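Long-range contact in alkyl hydroperoxide reductase, C subunit (Enterococcus faecalis, PDB 5Y63), which probably reduces hydrogen peroxide and organic hydroperoxides to water and alcohols as a ring-forming thiol peroxidase that protects the cell against oxidative stress: residues 61-75 with 153-167. Sequence-based numbering, arbitrary orientation.
Sequences ELGDMQEHYAHLQEL and GRNAEELVRKLEASQ
L72, V160, L75 and L163 pack two helical elements of the thioredoxin fold against each other. The kinked pair 58-67 and 69-74 lies beside helix 156-171, and both rest on the central sheet. The axes of helix 69-74 and helix 156-167 are almost parallel, 4° apart.

The tight side faces the sheet. V160 CG2 meets L72 CD2 at 4.0 Å, and L75 CD1 lies 3.8 Å from L163 CD2. M65 bends at chi2 and chi3, which brings its SD to L159 CD2. M65 also touches F48 and L72 touches I46, both of strand 44-49.

The solvent side is looser and more polar. The H68 ring turns nearly perpendicular to the E157 carboxylate, and a water bridges H68 NE2 and E157 OE2. H71 NE2 donates to E164 OE2 at 2.9 Å, with the oxygen 30° out of the ring plane.

At the far end Q167 NE2 donates to L75 O in the carbonyl plane, just past helix 69-74. At the other end E61, close to C58, the predicted peroxidatic cysteine, forms salt bridges with R154 and R131. R154 also donates to F49 O and makes a cation-pi contact with F48. E61 OE1 takes R154 NH1 at 2.9 Å from above the carboxylate plane, while E61 OE2 accepts R154 N at 2.7 Å through its anti lone pair.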
loop_
_atom_site.group_PDB
_atom_site.type_symbol
_atom_site.label_atom_id
_atom_site.label_comp_id
_atom_site.label_asym_id
_atom_site.label_seq_id
_atom_site.Cartn_x
_atom_site.Cartn_y
_atom_site.Cartn_z
ATOM N N GLU A 61 -45.666 15.798 16.849
ATOM C CA GLU A 61 -44.586 16.674 16.398
ATOM C C GLU A 61 -44.905 17.306 15.044
ATOM O O GLU A 61 -44.690 18.501 14.848
ATOM C CB GLU A 61 -43.271 15.898 16.305
ATOM C CG GLU A 61 -42.754 15.385 17.638
ATOM C CD GLU A 61 -41.323 14.894 17.559
ATOM O OE1 GLU A 61 -41.005 14.110 16.643
ATOM O OE2 GLU A 61 -40.510 15.293 18.415
ATOM N N LEU A 62 -45.413 16.494 14.119
ATOM C CA LEU A 62 -45.797 16.970 12.786
ATOM C C LEU A 62 -46.998 17.914 12.853
ATOM O O LEU A 62 -47.054 18.906 12.125
ATOM C CB LEU A 62 -46.123 15.793 11.854
ATOM C CG LEU A 62 -44.990 15.005 11.177
ATOM C CD1 LEU A 62 -44.168 15.883 10.244
ATOM C CD2 LEU A 62 -44.085 14.315 12.185
ATOM N N GLY A 63 -47.955 17.592 13.724
ATOM C CA GLY A 63 -49.137 18.426 13.941
ATOM C C GLY A 63 -48.825 19.781 14.555
ATOM O O GLY A 63 -49.494 20.771 14.253
ATOM N N ASP A 64 -47.814 19.827 15.423
ATOM C CA ASP A 64 -47.365 21.089 16.017
ATOM C C ASP A 64 -46.542 21.922 15.035
ATOM O O ASP A 64 -46.523 23.148 15.128
ATOM C CB ASP A 64 -46.575 20.844 17.311
ATOM C CG ASP A 64 -47.480 20.591 18.513
ATOM O OD1 ASP A 64 -48.456 21.352 18.706
ATOM O OD2 ASP A 64 -47.211 19.637 19.273
ATOM N N MET A 65 -45.860 21.262 14.103
ATOM C CA MET A 65 -45.173 21.966 13.019
ATOM C C MET A 65 -46.170 22.569 12.031
ATOM O O MET A 65 -45.892 23.599 11.419
ATOM C CB MET A 65 -44.202 21.036 12.280
ATOM C CG MET A 65 -42.891 20.806 13.013
ATOM S SD MET A 65 -41.895 22.304 13.145
ATOM C CE MET A 65 -41.260 22.467 11.480
ATOM N N GLN A 66 -47.326 21.929 11.878
ATOM C CA GLN A 66 -48.387 22.455 11.019
ATOM C C GLN A 66 -48.993 23.739 11.591
ATOM O O GLN A 66 -49.245 24.686 10.847
ATOM C CB GLN A 66 -49.483 21.401 10.795
ATOM C CG GLN A 66 -50.668 21.880 9.962
ATOM C CD GLN A 66 -50.251 22.557 8.667
ATOM O OE1 GLN A 66 -49.352 22.086 7.969
ATOM N NE2 GLN A 66 -50.904 23.666 8.337
ATOM N N GLU A 67 -49.218 23.769 12.902
ATOM C CA GLU A 67 -49.750 24.962 13.569
ATOM C C GLU A 67 -48.877 26.195 13.334
ATOM O O GLU A 67 -49.394 27.299 13.167
ATOM C CB GLU A 67 -49.897 24.722 15.073
ATOM C CG GLU A 67 -51.013 23.760 15.442
ATOM C CD GLU A 67 -51.103 23.525 16.936
ATOM O OE1 GLU A 67 -51.120 24.517 17.699
ATOM O OE2 GLU A 67 -51.164 22.346 17.349
ATOM N N HIS A 68 -47.561 26.001 13.315
ATOM C CA HIS A 68 -46.615 27.099 13.125
ATOM C C HIS A 68 -46.165 27.244 11.671
ATOM O O HIS A 68 -45.265 28.031 11.378
ATOM C CB HIS A 68 -45.389 26.896 14.019
ATOM C CG HIS A 68 -45.716 26.784 15.475
ATOM N ND1 HIS A 68 -46.174 25.617 16.047
ATOM C CD2 HIS A 68 -45.643 27.690 16.477
ATOM C CE1 HIS A 68 -46.373 25.810 17.338
ATOM N NE2 HIS A 68 -46.058 27.059 17.625
ATOM N N TYR A 69 -46.791 26.500 10.761
ATOM C CA TYR A 69 -46.387 26.505 9.357
ATOM C C TYR A 69 -46.749 27.819 8.672
ATOM O O TYR A 69 -45.992 28.310 7.832
ATOM C CB TYR A 69 -47.017 25.326 8.608
ATOM C CG TYR A 69 -46.649 25.257 7.140
ATOM C CD1 TYR A 69 -45.319 25.313 6.730
ATOM C CD2 TYR A 69 -47.632 25.125 6.163
ATOM C CE1 TYR A 69 -44.980 25.249 5.387
ATOM C CE2 TYR A 69 -47.303 25.059 4.819
ATOM C CZ TYR A 69 -45.977 25.121 4.435
ATOM O OH TYR A 69 -45.647 25.054 3.102
ATOM N N ALA A 70 -47.899 28.383 9.032
ATOM C CA ALA A 70 -48.320 29.679 8.506
ATOM C C ALA A 70 -47.362 30.785 8.944
ATOM O O ALA A 70 -47.026 31.669 8.157
ATOM C CB ALA A 70 -49.737 30.000 8.953
ATOM N N HIS A 71 -46.928 30.731 10.200
ATOM C CA HIS A 71 -45.958 31.692 10.725
ATOM C C HIS A 71 -44.579 31.521 10.073
ATOM O O HIS A 71 -43.873 32.504 9.842
ATOM C CB HIS A 71 -45.859 31.568 12.252
ATOM C CG HIS A 71 -44.904 32.536 12.882
ATOM N ND1 HIS A 71 -44.694 33.809 12.395
ATOM C CD2 HIS A 71 -44.121 32.422 13.982
ATOM C CE1 HIS A 71 -43.812 34.430 13.156
ATOM N NE2 HIS A 71 -43.449 33.612 14.127
ATOM N N LEU A 72 -44.204 30.276 9.780
ATOM C CA LEU A 72 -42.961 29.990 9.057
ATOM C C LEU A 72 -43.048 30.460 7.606
ATOM O O LEU A 72 -42.102 31.055 7.085
ATOM C CB LEU A 72 -42.629 28.496 9.116
ATOM C CG LEU A 72 -42.142 28.004 10.483
ATOM C CD1 LEU A 72 -42.334 26.502 10.626
ATOM C CD2 LEU A 72 -40.688 28.388 10.716
ATOM N N GLN A 73 -44.184 30.189 6.963
ATOM C CA GLN A 73 -44.483 30.732 5.632
ATOM C C GLN A 73 -44.291 32.247 5.604
ATOM O O GLN A 73 -43.686 32.787 4.675
ATOM C CB GLN A 73 -45.923 30.396 5.223
ATOM C CG GLN A 73 -46.118 28.989 4.687
ATOM C CD GLN A 73 -45.743 28.871 3.221
ATOM O OE1 GLN A 73 -44.564 28.926 2.866
ATOM N NE2 GLN A 73 -46.745 28.706 2.361
ATOM N N GLU A 74 -44.807 32.918 6.632
ATOM C CA GLU A 74 -44.689 34.372 6.769
ATOM C C GLU A 74 -43.223 34.815 6.838
ATOM O O GLU A 74 -42.873 35.883 6.336
ATOM C CB GLU A 74 -45.438 34.855 8.020
ATOM C CG GLU A 74 -45.765 36.344 8.033
ATOM C CD GLU A 74 -46.902 36.712 7.099
ATOM O OE1 GLU A 74 -47.892 35.951 7.027
ATOM O OE2 GLU A 74 -46.812 37.771 6.441
ATOM N N LEU A 75 -42.378 33.985 7.451
ATOM C CA LEU A 75 -40.937 34.249 7.547
ATOM C C LEU A 75 -40.144 33.768 6.317
ATOM O O LEU A 75 -38.918 33.640 6.378
ATOM C CB LEU A 75 -40.374 33.599 8.820
ATOM C CG LEU A 75 -40.894 34.160 10.147
ATOM C CD1 LEU A 75 -40.653 33.187 11.289
ATOM C CD2 LEU A 75 -40.253 35.505 10.452
ATOM N N GLY A 153 -39.239 13.974 22.461
ATOM C CA GLY A 153 -40.005 14.841 21.566
ATOM C C GLY A 153 -39.474 16.263 21.460
ATOM O O GLY A 153 -38.722 16.723 22.321
ATOM N N ARG A 154 -39.891 16.959 20.404
ATOM C CA ARG A 154 -39.397 18.304 20.091
ATOM C C ARG A 154 -40.411 19.394 20.432
ATOM O O ARG A 154 -41.565 19.108 20.755
ATOM C CB ARG A 154 -39.020 18.391 18.606
ATOM C CG ARG A 154 -37.622 17.884 18.300
ATOM C CD ARG A 154 -37.426 17.608 16.819
ATOM N NE ARG A 154 -38.157 16.419 16.387
ATOM C CZ ARG A 154 -38.122 15.912 15.157
ATOM N NH1 ARG A 154 -38.829 14.823 14.873
ATOM N NH2 ARG A 154 -37.387 16.484 14.207
ATOM N N ASN A 155 -39.953 20.643 20.354
ATOM C CA ASN A 155 -40.785 21.823 20.572
ATOM C C ASN A 155 -40.733 22.740 19.346
ATOM O O ASN A 155 -39.693 23.334 19.044
ATOM C CB ASN A 155 -40.312 22.578 21.820
ATOM C CG ASN A 155 -41.165 23.795 22.136
ATOM O OD1 ASN A 155 -42.343 23.854 21.785
ATOM N ND2 ASN A 155 -40.572 24.773 22.810
ATOM N N ALA A 156 -41.864 22.851 18.650
ATOM C CA ALA A 156 -41.967 23.653 17.431
ATOM C C ALA A 156 -41.668 25.135 17.661
ATOM O O ALA A 156 -41.088 25.787 16.797
ATOM C CB ALA A 156 -43.347 23.491 16.815
ATOM N N GLU A 157 -42.066 25.659 18.819
ATOM C CA GLU A 157 -41.853 27.072 19.146
ATOM C C GLU A 157 -40.369 27.423 19.184
ATOM O O GLU A 157 -39.949 28.434 18.619
ATOM C CB GLU A 157 -42.501 27.417 20.489
ATOM C CG GLU A 157 -44.023 27.392 20.466
ATOM C CD GLU A 157 -44.644 27.759 21.803
ATOM O OE1 GLU A 157 -43.913 27.823 22.816
ATOM O OE2 GLU A 157 -45.871 27.982 21.842
ATOM N N GLU A 158 -39.584 26.584 19.853
ATOM C CA GLU A 158 -38.134 26.758 19.913
ATOM C C GLU A 158 -37.520 26.696 18.516
ATOM O O GLU A 158 -36.624 27.476 18.189
ATOM C CB GLU A 158 -37.509 25.689 20.817
ATOM C CG GLU A 158 -35.983 25.678 20.858
ATOM C CD GLU A 158 -35.375 26.956 21.412
ATOM O OE1 GLU A 158 -36.096 27.761 22.041
ATOM O OE2 GLU A 158 -34.159 27.156 21.219
ATOM N N LEU A 159 -38.012 25.769 17.698
ATOM C CA LEU A 159 -37.526 25.601 16.330
ATOM C C LEU A 159 -37.848 26.809 15.445
ATOM O O LEU A 159 -37.113 27.104 14.503
ATOM C CB LEU A 159 -38.106 24.324 15.717
ATOM C CG LEU A 159 -37.541 23.861 14.370
ATOM C CD1 LEU A 159 -36.018 23.861 14.355
ATOM C CD2 LEU A 159 -38.074 22.475 14.042
ATOM N N VAL A 160 -38.945 27.500 15.745
ATOM C CA VAL A 160 -39.267 28.760 15.078
ATOM C C VAL A 160 -38.363 29.880 15.593
ATOM O O VAL A 160 -37.910 30.718 14.815
ATOM C CB VAL A 160 -40.748 29.150 15.264
ATOM C CG1 VAL A 160 -41.019 30.542 14.707
ATOM C CG2 VAL A 160 -41.655 28.136 14.583
ATOM N N ARG A 161 -38.105 29.892 16.901
ATOM C CA ARG A 161 -37.233 30.902 17.507
ATOM C C ARG A 161 -35.837 30.882 16.894
ATOM O O ARG A 161 -35.288 31.933 16.565
ATOM C CB ARG A 161 -37.127 30.705 19.020
ATOM C CG ARG A 161 -36.474 31.877 19.741
ATOM C CD ARG A 161 -36.098 31.536 21.174
ATOM N NE ARG A 161 -35.040 30.527 21.251
ATOM C CZ ARG A 161 -33.747 30.753 21.014
ATOM N NH1 ARG A 161 -33.311 31.964 20.673
ATOM N NH2 ARG A 161 -32.880 29.753 21.113
ATOM N N LYS A 162 -35.268 29.688 16.752
ATOM C CA LYS A 162 -33.944 29.530 16.149
ATOM C C LYS A 162 -33.879 30.109 14.739
ATOM O O LYS A 162 -32.878 30.718 14.361
ATOM C CB LYS A 162 -33.543 28.053 16.104
ATOM C CG LYS A 162 -33.154 27.465 17.449
ATOM C CD LYS A 162 -32.531 26.092 17.269
ATOM C CE LYS A 162 -31.993 25.540 18.577
ATOM N NZ LYS A 162 -31.250 24.271 18.347
ATOM N N LEU A 163 -34.944 29.909 13.968
ATOM C CA LEU A 163 -35.005 30.402 12.596
ATOM C C LEU A 163 -35.035 31.925 12.554
ATOM O O LEU A 163 -34.327 32.541 11.754
ATOM C CB LEU A 163 -36.223 29.832 11.870
ATOM C CG LEU A 163 -36.360 30.299 10.415
ATOM C CD1 LEU A 163 -36.528 29.124 9.472
ATOM C CD2 LEU A 163 -37.506 31.287 10.258
ATOM N N GLU A 164 -35.861 32.524 13.406
ATOM C CA GLU A 164 -35.906 33.976 13.527
ATOM C C GLU A 164 -34.563 34.512 14.014
ATOM O O GLU A 164 -34.067 35.511 13.494
ATOM C CB GLU A 164 -37.024 34.412 14.476
ATOM C CG GLU A 164 -38.427 34.189 13.927
ATOM C CD GLU A 164 -39.511 34.796 14.801
ATOM O OE1 GLU A 164 -39.225 35.766 15.536
ATOM O OE2 GLU A 164 -40.659 34.305 14.753
ATOM N N ALA A 165 -33.979 33.836 15.002
ATOM C CA ALA A 165 -32.668 34.209 15.539
ATOM C C ALA A 165 -31.574 34.153 14.474
ATOM O O ALA A 165 -30.713 35.029 14.424
ATOM C CB ALA A 165 -32.299 33.313 16.712
ATOM N N SER A 166 -31.612 33.123 13.630
ATOM C CA SER A 166 -30.631 32.968 12.556
ATOM C C SER A 166 -30.862 33.973 11.425
ATOM O O SER A 166 -29.906 34.476 10.838
ATOM C CB SER A 166 -30.652 31.541 12.008
ATOM O OG SER A 166 -31.936 31.202 11.522
ATOM N N GLN A 167 -32.130 34.255 11.119
ATOM C CA GLN A 167 -32.486 35.285 10.134
ATOM C C GLN A 167 -32.056 36.678 10.587
ATOM O O GLN A 167 -31.633 37.499 9.774
ATOM C CB GLN A 167 -33.993 35.294 9.874
ATOM C CG GLN A 167 -34.474 34.224 8.910
ATOM C CD GLN A 167 -35.967 34.303 8.654
ATOM O OE1 GLN A 167 -36.672 35.105 9.266
ATOM N NE2 GLN A 167 -36.459 33.468 7.745
HETATM O O HOH W 1 -47.769 27.442 19.650
#